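Local coordinates for flavin-dependent monooxygenase, oxygenase subunit HsaA (Rhodococcus sp., PDB 2RFQ), which hydroxylates the phenolic ring of the seco-steroid 3-HSA at the ortho position, using reduced FMN and oxygen, during bacterial breakdown of cholesterol, at residues 56-61 with 106-111; 66-71 with 85-90; 254-259 with 342-347. All coordinates share one frame; numbering follows the deposited sequence.

In the fold
Interactions 1 and 2 both belong to the helical N-terminal part of the acyl-CoA dehydrogenase-like fold, and interaction 2 is nested within the chain loop that interaction 1 closes. Both are buried, and neither has a hydrogen bond across its segments: interaction 1 joins two indoles where a loop meets helix 101-108, while interaction 2 sets one phenylalanine against helix 80-96, its centre about 7 Å from the centre of the chain. Interaction 3 lies in the C-terminal helical part, its centre about 44 Å from that of interaction 1 and on the opposite side of the chain's centre. Only partly buried, it exchanges aromatic packing for histidines, hydroxyls, waters and a bound sulfonate.

Interaction 1 (56-61 with 106-111); sequences EQWGGY and DVWGND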
# COMPACT_ATOMS: atom_id res chain seq x y z
N GLU A 56 10.14 -33.63 -29.26
CA GLU A 56 11.06 -34.75 -29.31
C GLU A 56 11.53 -35.06 -30.74
O GLU A 56 12.69 -35.45 -30.95
CB GLU A 56 10.40 -35.97 -28.67
CG GLU A 56 11.30 -37.20 -28.58
CD GLU A 56 11.27 -38.04 -29.83
OE1 GLU A 56 10.32 -37.92 -30.62
OE2 GLU A 56 12.22 -38.85 -30.00
N GLN A 57 10.66 -34.87 -31.74
CA GLN A 57 11.03 -35.24 -33.12
C GLN A 57 12.21 -34.40 -33.63
O GLN A 57 12.91 -34.81 -34.56
CB GLN A 57 9.84 -35.16 -34.08
CG GLN A 57 9.32 -33.77 -34.34
CD GLN A 57 8.42 -33.72 -35.55
OE1 GLN A 57 8.80 -34.19 -36.66
NE2 GLN A 57 7.23 -33.15 -35.37
N TRP A 58 12.42 -33.23 -33.02
CA TRP A 58 13.49 -32.32 -33.42
C TRP A 58 14.67 -32.35 -32.42
O TRP A 58 15.53 -31.46 -32.41
CB TRP A 58 12.95 -30.87 -33.58
CG TRP A 58 11.84 -30.78 -34.56
CD1 TRP A 58 10.53 -30.48 -34.29
CD2 TRP A 58 11.90 -31.06 -35.97
NE1 TRP A 58 9.78 -30.52 -35.45
CE2 TRP A 58 10.60 -30.87 -36.49
CE3 TRP A 58 12.94 -31.40 -36.84
CZ2 TRP A 58 10.31 -31.05 -37.85
CZ3 TRP A 58 12.65 -31.59 -38.19
CH2 TRP A 58 11.34 -31.42 -38.68
N GLY A 59 14.70 -33.36 -31.56
CA GLY A 59 15.76 -33.51 -30.58
C GLY A 59 15.50 -32.75 -29.29
O GLY A 59 16.40 -32.57 -28.48
N GLY A 60 14.25 -32.32 -29.09
CA GLY A 60 13.88 -31.51 -27.92
C GLY A 60 13.38 -32.32 -26.74
O GLY A 60 13.15 -33.54 -26.84
N TYR A 61 13.22 -31.64 -25.60
CA TYR A 61 12.77 -32.29 -24.37
C TYR A 61 11.26 -32.34 -24.22
O TYR A 61 10.77 -33.09 -23.37
CB TYR A 61 13.33 -31.57 -23.13
CG TYR A 61 14.83 -31.65 -22.96
CD1 TYR A 61 15.42 -32.68 -22.23
CD2 TYR A 61 15.66 -30.64 -23.48
CE1 TYR A 61 16.81 -32.73 -22.04
CE2 TYR A 61 17.04 -30.69 -23.31
CZ TYR A 61 17.61 -31.73 -22.58
OH TYR A 61 18.98 -31.79 -22.42
N ASP A 106 10.67 -26.65 -42.45
CA ASP A 106 11.30 -25.44 -43.01
C ASP A 106 12.34 -24.83 -42.07
O ASP A 106 13.42 -24.44 -42.50
CB ASP A 106 10.26 -24.38 -43.37
CG ASP A 106 9.40 -24.77 -44.56
OD1 ASP A 106 9.73 -25.72 -45.29
OD2 ASP A 106 8.37 -24.09 -44.76
N VAL A 107 11.98 -24.76 -40.79
CA VAL A 107 12.82 -24.14 -39.78
C VAL A 107 13.96 -25.04 -39.30
O VAL A 107 15.11 -24.60 -39.24
CB VAL A 107 11.96 -23.66 -38.59
CG1 VAL A 107 12.83 -23.09 -37.48
CG2 VAL A 107 10.92 -22.62 -39.10
N TRP A 108 13.62 -26.29 -38.98
CA TRP A 108 14.54 -27.18 -38.26
C TRP A 108 15.06 -28.37 -39.08
O TRP A 108 15.87 -29.16 -38.58
CB TRP A 108 13.88 -27.72 -36.99
CG TRP A 108 13.72 -26.69 -35.88
CD1 TRP A 108 14.62 -25.71 -35.52
CD2 TRP A 108 12.63 -26.60 -34.95
NE1 TRP A 108 14.13 -24.99 -34.44
CE2 TRP A 108 12.92 -25.51 -34.08
CE3 TRP A 108 11.43 -27.30 -34.79
CZ2 TRP A 108 12.05 -25.14 -33.04
CZ3 TRP A 108 10.57 -26.93 -33.76
CH2 TRP A 108 10.88 -25.86 -32.89
N GLY A 109 14.59 -28.49 -40.32
CA GLY A 109 14.93 -29.64 -41.14
C GLY A 109 16.42 -29.89 -41.33
O GLY A 109 16.82 -31.04 -41.53
N ASN A 110 17.24 -28.84 -41.27
CA ASN A 110 18.69 -28.99 -41.47
C ASN A 110 19.50 -28.70 -40.22
O ASN A 110 20.67 -29.08 -40.12
CB ASN A 110 19.17 -28.09 -42.61
CG ASN A 110 18.70 -28.58 -43.99
OD1 ASN A 110 18.24 -27.77 -44.82
ND2 ASN A 110 18.81 -29.87 -44.24
N ASP A 111 18.85 -28.05 -39.25
CA ASP A 111 19.54 -27.55 -38.06
C ASP A 111 18.50 -27.35 -36.97
O ASP A 111 17.73 -26.38 -36.99
CB ASP A 111 20.28 -26.24 -38.41
CG ASP A 111 21.04 -25.64 -37.23
OD1 ASP A 111 20.90 -26.11 -36.08
OD2 ASP A 111 21.80 -24.66 -37.48
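The indole of W58 is covered on both faces: CE3 of W108 sits 3.3 Å above the plane on one, displaced toward the rim, and CG of Q57 lies over the other. The two tryptophans nevertheless do not stack. Their planes are inclined at 51°, and the five-membered ring of W58 meets the six-membered ring of W108 obliquely, with 4.8 Å between centroids. The closest pair is W58 CD1 and W108 CE3, at 3.3 Å. Further along the same indole, the methylene of W108 makes a CH-pi contact, CB standing 4.2 Å from the centroid of the W58 six-membered ring and 26° off its normal. W108 thus uses both its CB and atoms CE3 and CZ3 of its six-membered ring on its neighbour, while CG1 of V107 rests over a face of the W108 indole itself. In fold terms, the pair fastens the loop between helices 38-47 and 65-76 to helix 101-108, within the N-terminal region of the acyl-CoA dehydrogenase-like chain. Tryptophan suits both positions because a broad apolar surface comes with one N-H, and each N-H is satisfied nearby: NE1 of W58 bonds to the side chain of Q104, that of W108 to the carbonyl of V114. With chi1 at -57°, CG of W58 lies beside its own backbone N and anti to the carbonyl carbon, which carries the ring over to the helix. G109 adds a smaller contact, its CA 4.2 Å from W58 CZ3; lacking a side chain, it brings only backbone to this end of the indole.

Interaction 2 (66-71 with 85-90); sequences VLFYSA and VSSIIG
Two nearly antiparallel helices of the N-terminal helical region, 65-76 and 80-96, are bridged here by a single aromatic side chain. Their local axes make an angle of 150° and come no closer than 10.4 Å, a separation that F68 spans by reaching toward the opposite backbone. Its CG is anti to the backbone N (chi1 175°), which extends the ring away from its own helix. The far end of the ring does the touching: CZ lies 3.5 Å from the carbonyl O of S87, which approaches the ring edge near its plane. This places the weakly positive C-H rim of the phenyl group against a partly negative oxygen, although no hydrogen bond is formed. Alongside, CZ is 3.8 Å from the carbonyl C of G90, and CE1 is 3.9 Å from the CA of the same glycine. G90 fits because the direction a CB would take leads directly into F68 CE1; bare backbone leaves that place to the ring. S87 adds a lesser contact, its OG being 4.4 Å from F68 CE2, while the hydroxyl itself is bonded to the carbonyl of T240. Within its own helix, CD2 of F68 lies 3.6 Å above the plane of the Y69 ring, offset toward its rim. Around this bridge the ring of F68 also meets that of F49, and L53 packs against it from a loop. Helix 233-266 adjoins both partners, taking hydrogen bonds from Y69 at I236 and from S87 at T240, while helix 277-309 packs against V66 and Y69.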
# COMPACT_ATOMS: atom_id res chain seq x y z
N VAL A 66 6.87 -26.41 -16.08
CA VAL A 66 7.46 -25.85 -14.85
C VAL A 66 8.99 -25.90 -14.94
O VAL A 66 9.68 -25.01 -14.47
CB VAL A 66 6.93 -26.49 -13.56
CG1 VAL A 66 7.68 -25.94 -12.34
CG2 VAL A 66 5.42 -26.20 -13.43
N LEU A 67 9.53 -26.94 -15.55
CA LEU A 67 10.99 -27.01 -15.73
C LEU A 67 11.46 -25.83 -16.59
O LEU A 67 12.45 -25.17 -16.25
CB LEU A 67 11.38 -28.34 -16.38
CG LEU A 67 12.86 -28.43 -16.82
CD1 LEU A 67 13.86 -28.26 -15.70
CD2 LEU A 67 13.11 -29.76 -17.52
N PHE A 68 10.74 -25.54 -17.67
CA PHE A 68 11.10 -24.43 -18.55
C PHE A 68 11.08 -23.10 -17.78
O PHE A 68 12.06 -22.33 -17.84
CB PHE A 68 10.16 -24.34 -19.76
CG PHE A 68 10.43 -23.15 -20.63
CD1 PHE A 68 11.52 -23.15 -21.50
CD2 PHE A 68 9.61 -22.01 -20.56
CE1 PHE A 68 11.80 -22.04 -22.31
CE2 PHE A 68 9.91 -20.88 -21.34
CZ PHE A 68 10.99 -20.90 -22.21
N TYR A 69 10.00 -22.84 -17.03
CA TYR A 69 9.93 -21.55 -16.32
C TYR A 69 10.94 -21.46 -15.17
O TYR A 69 11.43 -20.37 -14.86
CB TYR A 69 8.51 -21.22 -15.85
CG TYR A 69 7.54 -21.07 -16.99
CD1 TYR A 69 7.73 -20.11 -17.98
CD2 TYR A 69 6.43 -21.92 -17.08
CE1 TYR A 69 6.83 -19.99 -19.06
CE2 TYR A 69 5.52 -21.80 -18.13
CZ TYR A 69 5.72 -20.83 -19.10
OH TYR A 69 4.80 -20.74 -20.14
N SER A 70 11.28 -22.61 -14.59
CA SER A 70 12.31 -22.69 -13.54
C SER A 70 13.67 -22.32 -14.12
O SER A 70 14.45 -21.60 -13.48
CB SER A 70 12.34 -24.10 -12.94
OG SER A 70 11.11 -24.32 -12.26
N ALA A 71 13.92 -22.77 -15.35
CA ALA A 71 15.18 -22.44 -16.06
C ALA A 71 15.25 -20.94 -16.36
O ALA A 71 16.28 -20.28 -16.14
CB ALA A 71 15.30 -23.25 -17.34
N VAL A 85 15.23 -12.45 -22.82
CA VAL A 85 15.42 -13.00 -24.18
C VAL A 85 15.29 -14.53 -24.17
O VAL A 85 14.65 -15.11 -25.06
CB VAL A 85 16.78 -12.57 -24.73
CG1 VAL A 85 17.15 -13.32 -26.02
CG2 VAL A 85 16.76 -11.05 -24.98
N SER A 86 15.88 -15.17 -23.16
CA SER A 86 15.87 -16.63 -23.09
C SER A 86 14.43 -17.14 -23.01
O SER A 86 14.04 -18.08 -23.69
CB SER A 86 16.68 -17.12 -21.87
OG SER A 86 18.08 -16.88 -22.08
N SER A 87 13.64 -16.49 -22.18
CA SER A 87 12.26 -16.92 -22.00
C SER A 87 11.46 -16.82 -23.29
O SER A 87 10.80 -17.79 -23.70
CB SER A 87 11.61 -16.04 -20.95
OG SER A 87 10.34 -16.59 -20.59
N ILE A 88 11.55 -15.67 -23.96
CA ILE A 88 10.71 -15.43 -25.14
C ILE A 88 11.18 -16.30 -26.32
O ILE A 88 10.37 -16.99 -26.97
CB ILE A 88 10.64 -13.93 -25.47
CG1 ILE A 88 9.95 -13.21 -24.31
CG2 ILE A 88 9.79 -13.70 -26.70
CD1 ILE A 88 10.43 -11.77 -24.01
N ILE A 89 12.48 -16.30 -26.59
CA ILE A 89 12.99 -17.14 -27.68
C ILE A 89 12.73 -18.63 -27.38
O ILE A 89 12.37 -19.38 -28.28
CB ILE A 89 14.48 -16.85 -28.00
CG1 ILE A 89 14.66 -15.38 -28.42
CG2 ILE A 89 14.98 -17.77 -29.09
CD1 ILE A 89 15.95 -15.07 -29.15
N GLY A 90 12.88 -19.02 -26.12
CA GLY A 90 12.63 -20.41 -25.75
C GLY A 90 11.18 -20.81 -26.00
O GLY A 90 10.90 -21.92 -26.45

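Interaction 3 (254-259 with 342-347); sequences DAHVEH and ESSGAT. With 1PS (3-pyridinium-1-ylpropane-1-sulfonate), chain E.
H256 and S344 form the close-packed part of this contact, where helix 233-266 runs past the end of helix 316-344. The methylene of S344 comes to the edge of the imidazole near its plane, with CB 3.9 Å from H256 ND1, and CB of S343 stands 4.2 Å from H256 CE1. Extended from its helix with CG anti to the backbone N (chi1 176°), H256 brings its imidazole up beside the two serines, and L355 of helix 354-365 packs on both H256 and S344. Serine fits here because its small CB allows the ring to approach while its hydroxyl remains available to water. One water joins H256 ND1 to S344 OG, another joins H256 NE2 to S343 OG.

The H259 end is looser: NE2 and T347 OG1 are 3.8 Å apart, and the water between them bonds well to the imidazole but weakly to the threonine. The bound pyridinium propanesulfonate passes here, its C6 3.6 Å above one face of the H259 ring, while sulfonate O2 lies 3.5 Å from H259 CB. T347 meets the pyridinium end, its carbonyl O being 3.2 Å from ligand C1. G345, with positive phi, turns the chain out of the helix toward A346 and T347, which probably contribute to the FMN site, as in related enzymes.

The water on H256 ND1 also donates to sulfonate O1 at 2.9 Å, and L355 N bonds to the ligand as well. The sulfonate is therefore held partly through solvent, whereas the carbonyl oxygen of T347 against a pyridinium carbon suits the cationic end.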
# COMPACT_ATOMS: atom_id res chain seq x y z
N ASP A 254 19.05 -11.63 -3.76
CA ASP A 254 20.32 -12.26 -3.39
C ASP A 254 21.45 -11.22 -3.40
O ASP A 254 22.29 -11.24 -2.49
CB ASP A 254 20.63 -13.39 -4.36
CG ASP A 254 19.75 -14.61 -4.15
OD1 ASP A 254 19.09 -14.76 -3.08
OD2 ASP A 254 19.71 -15.44 -5.09
N ALA A 255 21.46 -10.33 -4.39
CA ALA A 255 22.52 -9.31 -4.49
C ALA A 255 22.44 -8.40 -3.26
O ALA A 255 23.45 -8.13 -2.60
CB ALA A 255 22.38 -8.48 -5.80
N HIS A 256 21.22 -7.99 -2.94
CA HIS A 256 20.98 -7.10 -1.79
C HIS A 256 21.38 -7.74 -0.48
O HIS A 256 22.14 -7.16 0.30
CB HIS A 256 19.50 -6.68 -1.74
CG HIS A 256 19.15 -5.85 -0.55
ND1 HIS A 256 19.50 -4.52 -0.44
CD2 HIS A 256 18.45 -6.15 0.57
CE1 HIS A 256 19.03 -4.03 0.70
NE2 HIS A 256 18.38 -5.00 1.32
N VAL A 257 20.92 -8.97 -0.25
CA VAL A 257 21.26 -9.65 1.01
C VAL A 257 22.76 -9.95 1.13
O VAL A 257 23.33 -9.81 2.22
CB VAL A 257 20.38 -10.90 1.24
CG1 VAL A 257 20.86 -11.73 2.47
CG2 VAL A 257 18.93 -10.48 1.40
N GLU A 258 23.41 -10.32 0.03
CA GLU A 258 24.87 -10.54 0.05
C GLU A 258 25.61 -9.27 0.43
O GLU A 258 26.44 -9.28 1.35
CB GLU A 258 25.37 -11.05 -1.30
CG GLU A 258 26.91 -11.16 -1.38
CD GLU A 258 27.34 -11.74 -2.70
OE1 GLU A 258 27.32 -11.00 -3.71
OE2 GLU A 258 27.67 -12.94 -2.73
N HIS A 259 25.27 -8.16 -0.22
CA HIS A 259 25.94 -6.90 0.05
C HIS A 259 25.64 -6.40 1.47
O HIS A 259 26.56 -6.04 2.22
CB HIS A 259 25.55 -5.84 -0.97
CG HIS A 259 26.26 -4.55 -0.77
ND1 HIS A 259 27.55 -4.34 -1.21
CD2 HIS A 259 25.88 -3.40 -0.15
CE1 HIS A 259 27.92 -3.11 -0.89
NE2 HIS A 259 26.93 -2.53 -0.24
N GLU A 342 15.07 0.70 -2.54
CA GLU A 342 14.83 1.81 -1.60
C GLU A 342 15.64 1.61 -0.30
O GLU A 342 16.28 2.52 0.20
CB GLU A 342 13.36 1.98 -1.27
CG GLU A 342 13.08 3.21 -0.34
CD GLU A 342 11.62 3.33 0.11
OE1 GLU A 342 10.85 2.35 0.01
OE2 GLU A 342 11.24 4.40 0.62
N SER A 343 15.56 0.40 0.25
CA SER A 343 16.31 0.11 1.50
C SER A 343 17.83 0.30 1.34
O SER A 343 18.52 0.83 2.23
CB SER A 343 16.03 -1.32 1.92
OG SER A 343 16.59 -1.57 3.20
N SER A 344 18.36 -0.15 0.21
CA SER A 344 19.79 -0.08 -0.03
C SER A 344 20.32 1.36 -0.03
O SER A 344 21.44 1.61 0.41
CB SER A 344 20.11 -0.79 -1.34
OG SER A 344 21.50 -0.82 -1.53
N GLY A 345 19.52 2.28 -0.55
CA GLY A 345 19.86 3.71 -0.47
C GLY A 345 21.01 4.12 -1.36
O GLY A 345 21.13 3.66 -2.49
N ALA A 346 21.86 5.02 -0.86
CA ALA A 346 22.85 5.68 -1.71
C ALA A 346 23.78 4.72 -2.47
O ALA A 346 24.09 4.94 -3.64
CB ALA A 346 23.67 6.69 -0.88
N THR A 347 24.22 3.66 -1.80
CA THR A 347 25.12 2.70 -2.42
C THR A 347 24.55 2.10 -3.72
O THR A 347 25.30 1.86 -4.68
CB THR A 347 25.56 1.60 -1.41
OG1 THR A 347 26.68 0.89 -1.96
CG2 THR A 347 24.42 0.65 -1.05
N1 1PS E . 27.73 -1.30 -4.53
C1 1PS E . 27.88 0.01 -4.83
C2 1PS E . 29.07 0.48 -5.40
C3 1PS E . 28.73 -2.18 -4.76
C4 1PS E . 29.94 -1.77 -5.32
C5 1PS E . 30.11 -0.42 -5.64
C6 1PS E . 26.48 -1.78 -3.93
C7 1PS E . 25.32 -1.75 -4.93
C8 1PS E . 24.07 -2.41 -4.35
S1 1PS E . 24.00 -4.06 -4.70
O1 1PS E . 22.89 -4.58 -3.85
O2 1PS E . 25.25 -4.76 -4.32
O3 1PS E . 23.80 -4.23 -6.17
O HOH W 1 22.13 -3.50 -1.32
O HOH W 2 16.70 -4.27 3.45
O HOH W 3 27.11 0.07 1.08